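Local coordinates for oxetanocin-like protein (Pyrococcus furiosus, PDB 1XX7), which probably hydrolyses 2'-deoxyribonucleoside 5'-monophosphates to the nucleoside and phosphate, as a metal-dependent homodimeric phosphohydrolase of the HD-domain family, at residues I22-W27 against E36-H41; E66-I71 against G125-I130. One frame throughout, in Å; residues are numbered along the deposited sequence.

Contact 1: residues I22-W27 against E36-H41; sequences IPRMGW and ESVADH. With NI (nickel (II) ion), chain G.
Arg24 lays its guanidinium flat over the imidazole of His41, a metal ligand, with planes 2° apart and CZ above the ring centre. The tight part of the contact is this stack: Arg24 NE lies 3.5 Å from His41 CG, while on the ring's far end His41 NE2 binds nickel at 2.2 Å. Bends at chi2 and chi3 (-89° and -72°) carry the guanidinium over the ring and turn NE toward Glu36. There Glu36 OE2 takes Arg24 NE at 3.0 Å in a salt bridge and Trp27 NE1 at 2.8 Å, the two donors arriving from opposite faces of the carboxylate. The wetter side is at Arg24 NH1, where a water bridges to the same Glu36 OE2. An alanine in place of this arginine would probably leave one face of His41 without its stacked partner and deprive Glu36 OE2 of the arginine's charge. Behind the side chains a single beta bridge pairs Pro23 with Ser37 through Arg24 N to Glu36 O and Val38 N to Ile22 O, each 3.0 Å. Asp135 holds His41 ND1, and Lys20 of a second subunit pairs with Glu36 OE1. The contact joins the starts of helices 25-30 and 38-58, with Met136 of helix 123-145 against Arg24 and Trp27.

Contact 2: residues E66-I71 against G125-I130; sequences EKALKI and GQLVKI
The helical HD domain is built here by packing helix 65-74 against helix 123-145, one running up to the metal ligands His75 and Asp76, the other carrying the ligand Asp132. Val128 and Ile71 carry much of the contact. The segment axes cross at -45° and come within 9.3 Å, and the closest pair of CA atoms, Ala68 and Val128, is 6.6 Å apart. Such nearness suits the small side chain of Ala68 at the crossing. With CG1 of Val128 anti to its backbone N (chi1 -178°), CG2 makes the closer approach. It meets Ile71 CG2 at 3.7 Å and also sits 3.4 Å from the carbonyl oxygen Ala68 O, so one methyl touches both a side chain and the backbone of the facing helix. Ile71 CG2 in turn lies 3.9 Å from both CB and CG1 of Val128, the two side chains meeting at a slant. About one turn before Ile71, the methyl of Ala68 lies 4.2 Å from Leu127 CD2. Ile71 CD1 extends toward the backbone of Gly125, its N 4.4 Å away. The touching residues are all buried, and their meeting is wholly van der Waals. Around them, helix 38-58 packs on Ala68 through Thr49 and on Leu127 through Leu52 and Ala53, while Tyr117 of helix 111-119 touches both Ile71 and Val128.

In the fold
Both contacts are buried and lie on opposite sides of the chain's centre, about 19 Å apart between centres. Contact 1 contributes His41 to the nickel site, whereas contact 2 holds no ligand itself and packs together two helices, one carrying Asp132 and one followed by His75 and Asp76; its Val128 side chain is about 7 Å from the metal. Helix 38-58 links them: it begins in contact 1 and farther along packs against contact 2. Their chemistry differs accordingly. Where loops and helix starts meet, charge, hydrogen bonds and a bridging water dominate; where two helices cross, alanine, leucine, valine and isoleucine side chains meet without polar bonds between the segments. Residues of both regions also touch a second subunit.

Contact 1: residues I22-W27 against E36-H41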
# COMPACT_ATOMS: atom_id res chain seq x y z
N ILE A 22 -6.84 7.21 9.65
CA ILE A 22 -8.18 6.62 9.58
C ILE A 22 -8.73 6.71 8.13
O ILE A 22 -8.75 7.79 7.54
CB ILE A 22 -9.12 7.28 10.67
CG1 ILE A 22 -8.68 6.81 12.05
CG2 ILE A 22 -10.59 6.90 10.46
CD1 ILE A 22 -9.17 7.69 13.24
N PRO A 23 -9.05 5.55 7.52
CA PRO A 23 -9.57 5.59 6.15
C PRO A 23 -11.05 6.04 6.04
O PRO A 23 -11.88 5.90 6.96
CB PRO A 23 -9.35 4.15 5.62
CG PRO A 23 -9.22 3.32 6.79
CD PRO A 23 -8.92 4.16 8.01
N ARG A 24 -11.31 6.66 4.92
CA ARG A 24 -12.65 6.87 4.47
C ARG A 24 -13.21 5.46 4.03
O ARG A 24 -12.83 4.90 2.96
CB ARG A 24 -12.58 7.88 3.33
CG ARG A 24 -12.18 9.26 3.82
CD ARG A 24 -13.43 10.07 4.23
NE ARG A 24 -14.20 10.47 3.04
CZ ARG A 24 -15.47 10.91 3.03
NH1 ARG A 24 -16.05 11.25 1.88
NH2 ARG A 24 -16.17 10.99 4.15
N MET A 25 -14.09 4.91 4.88
CA MET A 25 -14.48 3.48 4.83
C MET A 25 -15.33 3.09 3.63
O MET A 25 -15.18 2.00 3.10
CB MET A 25 -15.18 3.04 6.14
CG MET A 25 -14.22 2.81 7.30
SD MET A 25 -13.07 1.37 7.16
CE MET A 25 -14.03 0.25 6.29
N GLY A 26 -16.20 3.99 3.21
CA GLY A 26 -16.99 3.81 1.99
C GLY A 26 -16.13 3.32 0.82
O GLY A 26 -16.42 2.29 0.22
N TRP A 27 -15.04 4.03 0.53
CA TRP A 27 -14.14 3.62 -0.57
C TRP A 27 -13.57 2.21 -0.29
O TRP A 27 -13.55 1.35 -1.16
CB TRP A 27 -12.99 4.63 -0.79
CG TRP A 27 -13.41 6.09 -0.81
CD1 TRP A 27 -12.93 7.08 -0.01
CD2 TRP A 27 -14.41 6.72 -1.66
NE1 TRP A 27 -13.56 8.26 -0.29
CE2 TRP A 27 -14.45 8.08 -1.32
CE3 TRP A 27 -15.27 6.24 -2.68
CZ2 TRP A 27 -15.32 9.00 -1.94
CZ3 TRP A 27 -16.15 7.17 -3.32
CH2 TRP A 27 -16.18 8.53 -2.93
N GLU A 36 -8.30 7.39 0.35
CA GLU A 36 -8.03 8.62 1.14
C GLU A 36 -8.35 8.45 2.63
O GLU A 36 -9.17 7.67 3.03
CB GLU A 36 -8.83 9.79 0.59
CG GLU A 36 -10.36 9.55 0.61
CD GLU A 36 -11.19 10.81 0.56
OE1 GLU A 36 -10.62 11.93 0.44
OE2 GLU A 36 -12.42 10.66 0.61
N SER A 37 -7.64 9.21 3.43
CA SER A 37 -7.91 9.32 4.82
C SER A 37 -8.98 10.39 5.09
O SER A 37 -9.38 11.17 4.19
CB SER A 37 -6.60 9.65 5.55
OG SER A 37 -6.20 10.99 5.31
N VAL A 38 -9.42 10.43 6.34
CA VAL A 38 -10.39 11.42 6.77
C VAL A 38 -9.78 12.84 6.73
O VAL A 38 -10.47 13.83 6.44
CB VAL A 38 -10.96 11.09 8.15
CG1 VAL A 38 -11.93 12.18 8.62
CG2 VAL A 38 -11.66 9.76 8.10
N ALA A 39 -8.47 12.94 7.00
CA ALA A 39 -7.76 14.19 6.88
C ALA A 39 -7.62 14.66 5.44
O ALA A 39 -7.73 15.85 5.19
CB ALA A 39 -6.43 14.06 7.50
N ASP A 40 -7.34 13.74 4.52
CA ASP A 40 -7.31 14.01 3.07
C ASP A 40 -8.64 14.67 2.64
O ASP A 40 -8.69 15.70 1.96
CB ASP A 40 -7.14 12.68 2.29
CG ASP A 40 -5.70 12.19 2.21
OD1 ASP A 40 -4.76 13.05 2.16
OD2 ASP A 40 -5.53 10.91 2.21
N HIS A 41 -9.72 13.99 3.03
CA HIS A 41 -11.06 14.40 2.79
C HIS A 41 -11.35 15.77 3.37
O HIS A 41 -11.86 16.63 2.67
CB HIS A 41 -12.01 13.38 3.44
CG HIS A 41 -13.39 13.87 3.58
ND1 HIS A 41 -14.15 14.25 2.50
CD2 HIS A 41 -14.16 14.07 4.67
CE1 HIS A 41 -15.34 14.65 2.91
NE2 HIS A 41 -15.38 14.53 4.22
NI NI G . -16.84 14.93 5.86
O HOH W 1 -14.34 12.08 -0.42

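Contact 2: residues E66-I71 against G125-I130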
# COMPACT_ATOMS: atom_id res chain seq x y z
N GLU A 66 -14.88 32.90 8.42
CA GLU A 66 -14.19 32.42 9.58
C GLU A 66 -14.92 31.24 10.18
O GLU A 66 -14.30 30.17 10.35
CB GLU A 66 -14.07 33.52 10.64
CG GLU A 66 -13.35 33.07 11.85
CD GLU A 66 -13.04 34.17 12.82
OE1 GLU A 66 -12.99 35.35 12.42
OE2 GLU A 66 -12.81 33.84 13.98
N LYS A 67 -16.22 31.43 10.50
CA LYS A 67 -17.03 30.32 11.00
C LYS A 67 -17.10 29.10 10.06
O LYS A 67 -17.01 27.97 10.52
CB LYS A 67 -18.42 30.78 11.33
CG LYS A 67 -19.36 29.64 11.81
CD LYS A 67 -20.75 30.16 12.02
CE LYS A 67 -20.90 30.79 13.39
NZ LYS A 67 -22.15 31.61 13.44
N ALA A 68 -17.26 29.32 8.78
CA ALA A 68 -17.37 28.24 7.83
C ALA A 68 -16.07 27.40 7.72
O ALA A 68 -16.14 26.17 7.61
CB ALA A 68 -17.82 28.76 6.49
N LEU A 69 -14.91 28.05 7.79
CA LEU A 69 -13.63 27.35 7.80
C LEU A 69 -13.41 26.62 9.10
O LEU A 69 -12.93 25.46 9.08
CB LEU A 69 -12.45 28.29 7.49
CG LEU A 69 -12.55 29.06 6.18
CD1 LEU A 69 -11.37 30.07 6.04
CD2 LEU A 69 -12.62 28.12 5.00
N LYS A 70 -13.78 27.20 10.24
CA LYS A 70 -13.65 26.44 11.49
C LYS A 70 -14.50 25.16 11.44
O LYS A 70 -14.08 24.10 11.88
CB LYS A 70 -14.06 27.24 12.71
CG LYS A 70 -13.18 28.38 13.12
CD LYS A 70 -13.78 29.06 14.35
CE LYS A 70 -12.98 30.25 14.80
NZ LYS A 70 -13.33 30.68 16.21
N ILE A 71 -15.71 25.28 10.90
CA ILE A 71 -16.63 24.13 10.84
C ILE A 71 -16.07 23.03 9.94
O ILE A 71 -16.14 21.87 10.29
CB ILE A 71 -18.03 24.55 10.31
CG1 ILE A 71 -18.76 25.46 11.32
CG2 ILE A 71 -18.88 23.30 9.95
CD1 ILE A 71 -19.98 26.19 10.73
N GLY A 125 -23.45 26.25 8.03
CA GLY A 125 -23.70 24.81 8.11
C GLY A 125 -24.07 24.19 6.77
O GLY A 125 -23.57 23.11 6.42
N GLN A 126 -24.96 24.84 6.01
CA GLN A 126 -25.32 24.39 4.68
C GLN A 126 -24.14 24.40 3.73
O GLN A 126 -23.99 23.49 2.88
CB GLN A 126 -26.36 25.30 4.05
CG GLN A 126 -27.71 25.34 4.71
CD GLN A 126 -28.59 26.37 4.02
OE1 GLN A 126 -28.75 26.35 2.80
NE2 GLN A 126 -29.18 27.25 4.79
N LEU A 127 -23.35 25.48 3.80
CA LEU A 127 -22.17 25.62 2.96
C LEU A 127 -21.15 24.44 3.13
O LEU A 127 -20.64 23.93 2.15
CB LEU A 127 -21.46 26.96 3.20
CG LEU A 127 -20.14 27.16 2.40
CD1 LEU A 127 -20.33 27.01 0.92
CD2 LEU A 127 -19.54 28.54 2.71
N VAL A 128 -20.88 24.06 4.37
CA VAL A 128 -19.92 23.01 4.64
C VAL A 128 -20.50 21.64 4.29
O VAL A 128 -19.77 20.78 3.82
CB VAL A 128 -19.40 23.04 6.09
CG1 VAL A 128 -18.38 21.96 6.29
CG2 VAL A 128 -18.75 24.40 6.41
N LYS A 129 -21.80 21.44 4.51
CA LYS A 129 -22.48 20.25 4.01
C LYS A 129 -22.41 20.08 2.48
O LYS A 129 -22.19 18.96 1.95
CB LYS A 129 -23.96 20.23 4.47
CG LYS A 129 -24.67 18.85 4.31
CD LYS A 129 -24.18 17.77 5.32
CE LYS A 129 -24.93 17.91 6.67
NZ LYS A 129 -24.53 16.99 7.79
N ILE A 130 -22.57 21.18 1.77
CA ILE A 130 -22.39 21.16 0.34
C ILE A 130 -20.95 20.78 -0.04
O ILE A 130 -20.73 19.99 -0.92
CB ILE A 130 -22.81 22.49 -0.29
CG1 ILE A 130 -24.33 22.58 -0.26
CG2 ILE A 130 -22.35 22.56 -1.76
CD1 ILE A 130 -24.84 23.97 -0.55